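PDB 5AXR: metallo-beta-lactamase from Serratia marcescens, which probably hydrolyses the beta-lactam ring of antibiotics, using a pair of zinc ions, as a subclass B3 metallo-beta-lactamase. Local coordinates for residues A[72-77]-A[149-154]; A[170-175]-A[212-217]. All coordinates share one frame; numbering follows the deposited sequence.

How the contacts relate
Contact 1 bridges the two halves of the metallo-beta-lactamase fold and contact 2 is a strand pair within the second; they meet at the dinuclear zinc site, their centres about 13 Å apart. Contact 1 supplies the three histidines of one zinc ion and, through Asp76 and His77, two ligands of the other; contact 2 adds His215 to that second ion, with His215 NE2 3.0 Å from Asp76 OD2. The sulfur S1 of the bound 1-thioethanesulfonic acid bridges both metals. A second-shell link also joins the contacts: His72 ND1 lies 2.6 Å from Asp174 OD1, a probable hydrogen bond from a zinc ligand to a residue just after strand 166-173. Nearby, Gly154 CA packs 3.2 Å from Asp174 OD2.

Contact 1: A[72-77]-A[149-154]; sequences HSHEDH and GHTEGG. With ZN (zinc ion), chain B; ZN (zinc ion), chain C; NA (sodium ion), chain E; COM (1-thioethanesulfonic acid), chain J.
A chi1 of 172° turns the His150 ring away from its own backbone N, and His72 sets CG between its N and carbonyl carbon (chi1 72°), which brings the two rings together at one zinc ion. The edge of His150 points at a face of His72 in an offset edge-to-face pair, planes at 77°, with His150 CD2 over the rim of that face. His72 NE2 and His150 NE2 stand 3.2 Å apart without a hydrogen bond, since both bind zinc at 2.1 Å; His74 ND1 binds it at 2.0 Å. Thr151 packs against two of the rings: its CG2 lies over the face of the His74 ring, 3.9 Å from the centroid, in a CH-pi contact, while OG1 touches His72 CB and hydrogen-bonds to Asn98. His72 ND1 is hydrogen-bonded to Asp174, His74 NE2 to Asp111 and His150 ND1 to the Thr177 carbonyl, which fixes each imidazole's turn. His72, His74, Asp76 and His77 make up the superfamily's HxHxDH signature. The ligand sulfur S1 completes four ligands around the first zinc at 2.0 Å and also binds the second; a thiolate bridging here probably replaces the hydroxide that attacks the lactam.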
ATOM      1  N   HIS A  72      -4.591  -1.108  -3.163  1.00 18.69           N
ATOM      2  CA  HIS A  72      -5.565  -1.841  -3.948  1.00 17.99           C
ATOM      3  C   HIS A  72      -6.448  -2.728  -3.087  1.00 19.69           C
ATOM      4  O   HIS A  72      -6.120  -3.100  -1.930  1.00 15.10           O
ATOM      5  CB  HIS A  72      -4.880  -2.643  -5.074  1.00 16.17           C
ATOM      6  CG  HIS A  72      -4.100  -3.833  -4.599  1.00 15.91           C
ATOM      7  ND1 HIS A  72      -2.821  -3.740  -4.094  1.00 15.03           N
ATOM      8  CD2 HIS A  72      -4.437  -5.144  -4.516  1.00 16.21           C
ATOM      9  CE1 HIS A  72      -2.388  -4.944  -3.766  1.00 15.52           C
ATOM     10  NE2 HIS A  72      -3.351  -5.813  -4.000  1.00 13.77           N
ATOM     11  N   SER A  73      -7.530  -3.165  -3.713  1.00 19.57           N
ATOM     12  CA  SER A  73      -8.641  -3.742  -2.994  1.00 21.47           C
ATOM     13  C   SER A  73      -8.605  -5.263  -2.988  1.00 22.16           C
ATOM     14  O   SER A  73      -9.570  -5.899  -3.404  1.00 30.71           O
ATOM     15  CB  SER A  73      -9.952  -3.259  -3.639  1.00 24.64           C
ATOM     16  OG  SER A  73      -9.966  -3.513  -5.039  1.00 24.10           O
ATOM     17  N   HIS A  74      -7.474  -5.848  -2.616  1.00 18.46           N
ATOM     18  CA  HIS A  74      -7.440  -7.263  -2.285  1.00 18.37           C
ATOM     19  C   HIS A  74      -7.497  -7.393  -0.782  1.00 19.69           C
ATOM     20  O   HIS A  74      -7.074  -6.483  -0.066  1.00 16.62           O
ATOM     21  CB  HIS A  74      -6.168  -7.934  -2.798  1.00 17.95           C
ATOM     22  CG  HIS A  74      -6.163  -8.160  -4.269  1.00 17.67           C
ATOM     23  ND1 HIS A  74      -5.002  -8.223  -4.999  1.00 19.84           N
ATOM     24  CD2 HIS A  74      -7.171  -8.196  -5.167  1.00 18.61           C
ATOM     25  CE1 HIS A  74      -5.293  -8.447  -6.264  1.00 21.52           C
ATOM     26  NE2 HIS A  74      -6.602  -8.359  -6.405  1.00 21.54           N
ATOM     27  N   GLU A  75      -7.913  -8.575  -0.325  1.00 20.03           N
ATOM     28  CA  GLU A  75      -8.249  -8.809   1.083  1.00 23.06           C
ATOM     29  C   GLU A  75      -7.060  -8.664   2.001  1.00 19.11           C
ATOM     30  O   GLU A  75      -7.217  -8.391   3.192  1.00 19.32           O
ATOM     31  CB  GLU A  75      -8.811 -10.217   1.297  1.00 23.69           C
ATOM     32  CG  GLU A  75      -9.541 -10.346   2.637  1.00 30.84           C
ATOM     33  CD  GLU A  75      -8.690 -10.816   3.831  1.00 33.65           C
ATOM     34  OE1 GLU A  75      -9.021 -10.433   4.987  1.00 26.63           O
ATOM     35  OE2 GLU A  75      -7.757 -11.636   3.643  1.00 38.92           O
ATOM     36  N   ASP A  76      -5.884  -9.004   1.492  1.00 17.47           N
ATOM     37  CA  ASP A  76      -4.702  -8.924   2.310  1.00 17.22           C
ATOM     38  C   ASP A  76      -4.250  -7.486   2.616  1.00 16.32           C
ATOM     39  O   ASP A  76      -3.538  -7.283   3.594  1.00 20.14           O
ATOM     40  CB  ASP A  76      -3.581  -9.803   1.765  1.00 15.66           C
ATOM     41  CG  ASP A  76      -3.123  -9.402   0.388  1.00 15.27           C
ATOM     42  OD1 ASP A  76      -3.934  -8.945  -0.436  1.00 14.48           O
ATOM     43  OD2 ASP A  76      -1.936  -9.610   0.129  1.00 15.14           O
ATOM     44  N   HIS A  77      -4.718  -6.501   1.842  1.00 15.82           N
ATOM     45  CA  HIS A  77      -4.372  -5.089   2.067  1.00 16.96           C
ATOM     46  C   HIS A  77      -5.557  -4.267   2.547  1.00 17.98           C
ATOM     47  O   HIS A  77      -5.376  -3.261   3.246  1.00 16.64           O
ATOM     48  CB  HIS A  77      -3.826  -4.426   0.797  1.00 16.91           C
ATOM     49  CG  HIS A  77      -2.726  -5.191   0.159  1.00 16.26           C
ATOM     50  ND1 HIS A  77      -1.426  -5.137   0.615  1.00 16.39           N
ATOM     51  CD2 HIS A  77      -2.757  -6.161  -0.784  1.00 18.12           C
ATOM     52  CE1 HIS A  77      -0.705  -6.057  -0.006  1.00 16.03           C
ATOM     53  NE2 HIS A  77      -1.477  -6.648  -0.906  1.00 18.62           N
ATOM     54  N   GLY A 149      -3.195  -2.500 -13.052  1.00 17.16           N
ATOM     55  CA  GLY A 149      -2.709  -3.708 -13.681  1.00 17.77           C
ATOM     56  C   GLY A 149      -2.893  -4.879 -12.751  1.00 19.25           C
ATOM     57  O   GLY A 149      -3.474  -5.879 -13.138  1.00 18.99           O
ATOM     58  N   HIS A 150      -2.351  -4.775 -11.535  1.00 20.25           N
ATOM     59  CA  HIS A 150      -2.473  -5.839 -10.549  1.00 19.34           C
ATOM     60  C   HIS A 150      -3.923  -5.849 -10.072  1.00 17.86           C
ATOM     61  O   HIS A 150      -4.474  -6.905  -9.795  1.00 21.76           O
ATOM     62  CB  HIS A 150      -1.490  -5.611  -9.395  1.00 18.42           C
ATOM     63  CG  HIS A 150      -1.659  -6.548  -8.240  1.00 17.92           C
ATOM     64  ND1 HIS A 150      -0.914  -7.700  -8.102  1.00 18.32           N
ATOM     65  CD2 HIS A 150      -2.391  -6.437  -7.103  1.00 15.55           C
ATOM     66  CE1 HIS A 150      -1.202  -8.273  -6.945  1.00 17.12           C
ATOM     67  NE2 HIS A 150      -2.114  -7.541  -6.336  1.00 15.69           N
ATOM     68  N   THR A 151      -4.505  -4.659  -9.987  1.00 18.73           N
ATOM     69  CA  THR A 151      -5.949  -4.411 -10.037  1.00 18.41           C
ATOM     70  C   THR A 151      -6.107  -3.173 -10.899  1.00 21.91           C
ATOM     71  O   THR A 151      -5.133  -2.451 -11.131  1.00 20.16           O
ATOM     72  CB  THR A 151      -6.576  -4.049  -8.656  1.00 18.72           C
ATOM     73  OG1 THR A 151      -6.068  -2.782  -8.198  1.00 18.06           O
ATOM     74  CG2 THR A 151      -6.286  -5.081  -7.619  1.00 19.92           C
ATOM     75  N   GLU A 152      -7.349  -2.849 -11.247  1.00 20.94           N
ATOM     76  CA  GLU A 152      -7.623  -1.762 -12.156  1.00 21.38           C
ATOM     77  C   GLU A 152      -7.509  -0.399 -11.456  1.00 21.91           C
ATOM     78  O   GLU A 152      -7.147   0.602 -12.076  1.00 19.18           O
ATOM     79  CB  GLU A 152      -9.028  -1.946 -12.746  1.00 26.35           C
ATOM     80  CG  GLU A 152      -9.310  -1.081 -13.960  1.00 33.27           C
ATOM     81  CD  GLU A 152     -10.773  -1.139 -14.416  1.00 40.05           C
ATOM     82  OE1 GLU A 152     -11.499  -2.099 -14.067  1.00 38.76           O
ATOM     83  OE2 GLU A 152     -11.206  -0.190 -15.099  1.00 40.76           O
ATOM     84  N   GLY A 153      -7.838  -0.343 -10.170  1.00 20.11           N
ATOM     85  CA  GLY A 153      -7.820   0.918  -9.446  1.00 21.78           C
ATOM     86  C   GLY A 153      -6.622   1.118  -8.507  1.00 23.60           C
ATOM     87  O   GLY A 153      -6.681   1.965  -7.604  1.00 20.04           O
ATOM     88  N   GLY A 154      -5.554   0.347  -8.710  1.00 22.55           N
ATOM     89  CA  GLY A 154      -4.313   0.486  -7.918  1.00 21.27           C
ATOM     90  C   GLY A 154      -3.784   1.917  -7.861  1.00 19.18           C
ATOM     91  O   GLY A 154      -3.716   2.593  -8.887  1.00 16.31           O
TER
HETATM   92 ZN    ZN B 301      -3.058  -7.825  -4.490  1.00 17.86          ZN
HETATM   93 ZN    ZN C 302      -1.107  -8.605  -1.396  1.00 17.60          ZN
HETATM   94 NA    NA E 304      -6.610   2.383  -4.701  1.00 26.72          NA
HETATM   95  C1  COM J 309      -2.682 -10.631  -3.176  1.00 34.15           C
HETATM   96  C2  COM J 309      -1.843 -11.642  -2.380  1.00 39.78           C
HETATM   97  S1  COM J 309      -1.787  -9.099  -3.561  1.00 27.35           S
HETATM   98  S2  COM J 309      -0.657 -12.403  -3.285  1.00 39.64           S
HETATM   99  O1S COM J 309      -1.220 -12.635  -4.806  1.00 36.68           O
HETATM  100  O2S COM J 309      -0.347 -13.660  -2.680  1.00 37.55           O
HETATM  101  O3S COM J 309       0.531 -11.577  -3.332  1.00 37.25           O
HETATM  102  O   HOH W   1      -8.049   0.300  -3.744  1.00 19.34           O

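Contact 2: A[170-175]-A[212-217]; sequences VVFADS and IAAHPE. With ZN (zinc ion), chain C; COM (1-thioethanesulfonic acid), chain J.
Val171 and Ile212 begin the tight part of this contact, where Ile212 N gives a 2.8 Å hydrogen bond to Val171 O that is almost straight at 171°. Ala173 N answers with a 2.7 Å bond to Ile212 O, and Phe172 CA adds a CA-H...O contact to the same carbonyl. A third bond, from Ala214 N to Ala173 O at 3.1 Å, carries the pairing just beyond the end of strand 210-213. Beside this backbone seam, Val170 CG1 presses on Ile212 CD1 at 3.5 Å. With CG opposite the backbone N (chi1 -162°), the Phe172 ring leans obliquely over the neighbouring strand: Ile212 O sits over the rim of one face, CE2 meets Ile212 CG2 and CE1 approaches Ala214. Val29 of the other sheet packs against both Phe172 and Ile212, so this side faces the interior of the sandwich.

The two parallel strands, joined through helix 190-204, form a beta-alpha-beta unit, with 210-213 at the edge of its five-stranded sheet. Past the strand ends the segments separate and contact becomes looser. Ser175 OG comes no nearer than 3.9 Å to Ala214 CB and 4.0 Å to His215 CD2, and a water spans the gap, 3.2 Å from Ser175 OG and accepting from His215 N. His215, partly exposed, swings its ring from this loop toward the metal site, where NE2 binds the second zinc at 2.1 Å beside Asp76 and His77.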
ATOM      1  N   VAL A 170       9.101   9.765  -0.021  1.00 11.83           N
ATOM      2  CA  VAL A 170       8.659   8.429   0.385  1.00 11.07           C
ATOM      3  C   VAL A 170       7.604   7.989  -0.601  1.00 11.47           C
ATOM      4  O   VAL A 170       6.798   8.807  -1.050  1.00 10.51           O
ATOM      5  CB  VAL A 170       8.013   8.430   1.783  1.00 10.61           C
ATOM      6  CG1 VAL A 170       7.637   7.022   2.194  1.00 10.16           C
ATOM      7  CG2 VAL A 170       8.942   9.078   2.792  1.00 12.13           C
ATOM      8  N   VAL A 171       7.636   6.701  -0.942  1.00 11.80           N
ATOM      9  CA  VAL A 171       6.679   6.081  -1.852  1.00 11.10           C
ATOM     10  C   VAL A 171       6.139   4.821  -1.197  1.00 12.22           C
ATOM     11  O   VAL A 171       6.916   3.953  -0.790  1.00 13.36           O
ATOM     12  CB  VAL A 171       7.367   5.657  -3.179  1.00 10.77           C
ATOM     13  CG1 VAL A 171       6.361   4.990  -4.118  1.00 10.49           C
ATOM     14  CG2 VAL A 171       8.030   6.857  -3.825  1.00 10.27           C
ATOM     15  N   PHE A 172       4.816   4.769  -1.013  1.00 12.38           N
ATOM     16  CA  PHE A 172       4.141   3.535  -0.632  1.00 12.25           C
ATOM     17  C   PHE A 172       3.716   2.830  -1.912  1.00 12.59           C
ATOM     18  O   PHE A 172       2.761   3.252  -2.569  1.00 11.81           O
ATOM     19  CB  PHE A 172       2.910   3.828   0.235  1.00 13.06           C
ATOM     20  CG  PHE A 172       2.415   2.628   1.000  1.00 14.70           C
ATOM     21  CD1 PHE A 172       1.938   1.493   0.325  1.00 14.66           C
ATOM     22  CD2 PHE A 172       2.490   2.596   2.388  1.00 14.01           C
ATOM     23  CE1 PHE A 172       1.496   0.377   1.040  1.00 15.10           C
ATOM     24  CE2 PHE A 172       2.083   1.468   3.100  1.00 15.97           C
ATOM     25  CZ  PHE A 172       1.577   0.357   2.427  1.00 14.81           C
ATOM     26  N   ALA A 173       4.471   1.811  -2.302  1.00 13.53           N
ATOM     27  CA  ALA A 173       4.364   1.231  -3.636  1.00 13.86           C
ATOM     28  C   ALA A 173       3.274   0.161  -3.660  1.00 15.54           C
ATOM     29  O   ALA A 173       3.401  -0.894  -3.036  1.00 14.23           O
ATOM     30  CB  ALA A 173       5.682   0.615  -4.042  1.00 13.77           C
ATOM     31  N   ASP A 174       2.224   0.418  -4.419  1.00 15.88           N
ATOM     32  CA  ASP A 174       1.265  -0.624  -4.720  1.00 16.63           C
ATOM     33  C   ASP A 174       1.935  -1.795  -5.437  1.00 16.84           C
ATOM     34  O   ASP A 174       3.046  -1.660  -5.991  1.00 15.92           O
ATOM     35  CB  ASP A 174       0.142  -0.057  -5.570  1.00 17.75           C
ATOM     36  CG  ASP A 174      -1.029  -1.008  -5.695  1.00 21.54           C
ATOM     37  OD1 ASP A 174      -1.167  -1.888  -4.816  1.00 24.24           O
ATOM     38  OD2 ASP A 174      -1.756  -0.911  -6.705  1.00 25.44           O
ATOM     39  N   SER A 175       1.299  -2.961  -5.340  1.00 15.87           N
ATOM     40  CA  SER A 175       1.804  -4.203  -5.943  1.00 15.89           C
ATOM     41  C   SER A 175       1.790  -4.113  -7.468  1.00 15.28           C
ATOM     42  O   SER A 175       0.802  -3.667  -8.056  1.00 11.12           O
ATOM     43  CB  SER A 175       0.935  -5.397  -5.525  1.00 16.03           C
ATOM     44  OG  SER A 175       0.895  -5.544  -4.124  1.00 17.92           O
ATOM     45  N   ILE A 212       8.284   1.862   0.544  1.00 12.95           N
ATOM     46  CA  ILE A 212       7.590   0.855   1.312  1.00 11.37           C
ATOM     47  C   ILE A 212       6.674   0.078   0.367  1.00 12.52           C
ATOM     48  O   ILE A 212       5.695   0.625  -0.179  1.00 11.67           O
ATOM     49  CB  ILE A 212       6.744   1.514   2.422  1.00 12.02           C
ATOM     50  CG1 ILE A 212       7.645   2.402   3.301  1.00 12.36           C
ATOM     51  CG2 ILE A 212       6.032   0.450   3.251  1.00 11.91           C
ATOM     52  CD1 ILE A 212       7.143   3.803   3.555  1.00 14.04           C
ATOM     53  N   ALA A 213       6.987  -1.199   0.178  1.00 11.87           N
ATOM     54  CA  ALA A 213       6.195  -2.075  -0.706  1.00 11.64           C
ATOM     55  C   ALA A 213       5.027  -2.699   0.069  1.00 11.80           C
ATOM     56  O   ALA A 213       5.159  -2.998   1.268  1.00 11.72           O
ATOM     57  CB  ALA A 213       7.088  -3.142  -1.302  1.00 11.67           C
ATOM     58  N   ALA A 214       3.851  -2.736  -0.567  1.00 11.97           N
ATOM     59  CA  ALA A 214       2.628  -3.244   0.062  1.00 13.32           C
ATOM     60  C   ALA A 214       2.881  -4.614   0.669  1.00 13.12           C
ATOM     61  O   ALA A 214       2.538  -4.847   1.829  1.00 13.35           O
ATOM     62  CB  ALA A 214       1.484  -3.312  -0.950  1.00 14.10           C
ATOM     63  N   HIS A 215       3.642  -5.446  -0.047  1.00 11.96           N
ATOM     64  CA  HIS A 215       4.316  -6.591   0.576  1.00 12.27           C
ATOM     65  C   HIS A 215       5.720  -6.188   1.000  1.00 12.27           C
ATOM     66  O   HIS A 215       6.598  -6.061   0.161  1.00 13.57           O
ATOM     67  CB  HIS A 215       4.342  -7.800  -0.373  1.00 13.29           C
ATOM     68  CG  HIS A 215       3.013  -8.467  -0.521  1.00 14.43           C
ATOM     69  ND1 HIS A 215       2.650  -9.558   0.244  1.00 16.34           N
ATOM     70  CD2 HIS A 215       1.890  -8.084  -1.182  1.00 13.71           C
ATOM     71  CE1 HIS A 215       1.374  -9.833   0.042  1.00 14.35           C
ATOM     72  NE2 HIS A 215       0.886  -8.952  -0.816  1.00 14.64           N
ATOM     73  N   PRO A 216       5.950  -6.031   2.314  1.00 13.53           N
ATOM     74  CA  PRO A 216       7.109  -5.299   2.833  1.00 15.42           C
ATOM     75  C   PRO A 216       8.461  -5.884   2.463  1.00 15.55           C
ATOM     76  O   PRO A 216       9.405  -5.145   2.219  1.00 16.43           O
ATOM     77  CB  PRO A 216       6.908  -5.350   4.349  1.00 14.86           C
ATOM     78  CG  PRO A 216       5.975  -6.481   4.583  1.00 14.07           C
ATOM     79  CD  PRO A 216       5.069  -6.479   3.403  1.00 14.20           C
ATOM     80  N   GLU A 217       8.530  -7.199   2.333  1.00 16.81           N
ATOM     81  CA  GLU A 217       9.770  -7.862   1.935  1.00 15.72           C
ATOM     82  C   GLU A 217      10.153  -7.587   0.473  1.00 15.31           C
ATOM     83  O   GLU A 217      11.293  -7.772   0.072  1.00 14.40           O
ATOM     84  CB  GLU A 217       9.681  -9.368   2.243  1.00 17.17           C
ATOM     85  CG  GLU A 217       8.856 -10.221   1.284  1.00 18.81           C
ATOM     86  CD  GLU A 217       7.349 -10.018   1.342  1.00 18.42           C
ATOM     87  OE1 GLU A 217       6.801  -9.459   2.305  1.00 20.33           O
ATOM     88  OE2 GLU A 217       6.683 -10.450   0.395  1.00 20.15           O
TER
HETATM   89 ZN    ZN C 302      -1.107  -8.605  -1.396  1.00 17.60          ZN
HETATM   90  C1  COM J 309      -2.682 -10.631  -3.176  1.00 34.15           C
HETATM   91  C2  COM J 309      -1.843 -11.642  -2.380  1.00 39.78           C
HETATM   92  S1  COM J 309      -1.787  -9.099  -3.561  1.00 27.35           S
HETATM   93  S2  COM J 309      -0.657 -12.403  -3.285  1.00 39.64           S
HETATM   94  O1S COM J 309      -1.220 -12.635  -4.806  1.00 36.68           O
HETATM   95  O2S COM J 309      -0.347 -13.660  -2.680  1.00 37.55           O
HETATM   96  O3S COM J 309       0.531 -11.577  -3.332  1.00 37.25           O
HETATM   97  O   HOH W   2       3.998  -5.566  -3.225  1.00  9.05           O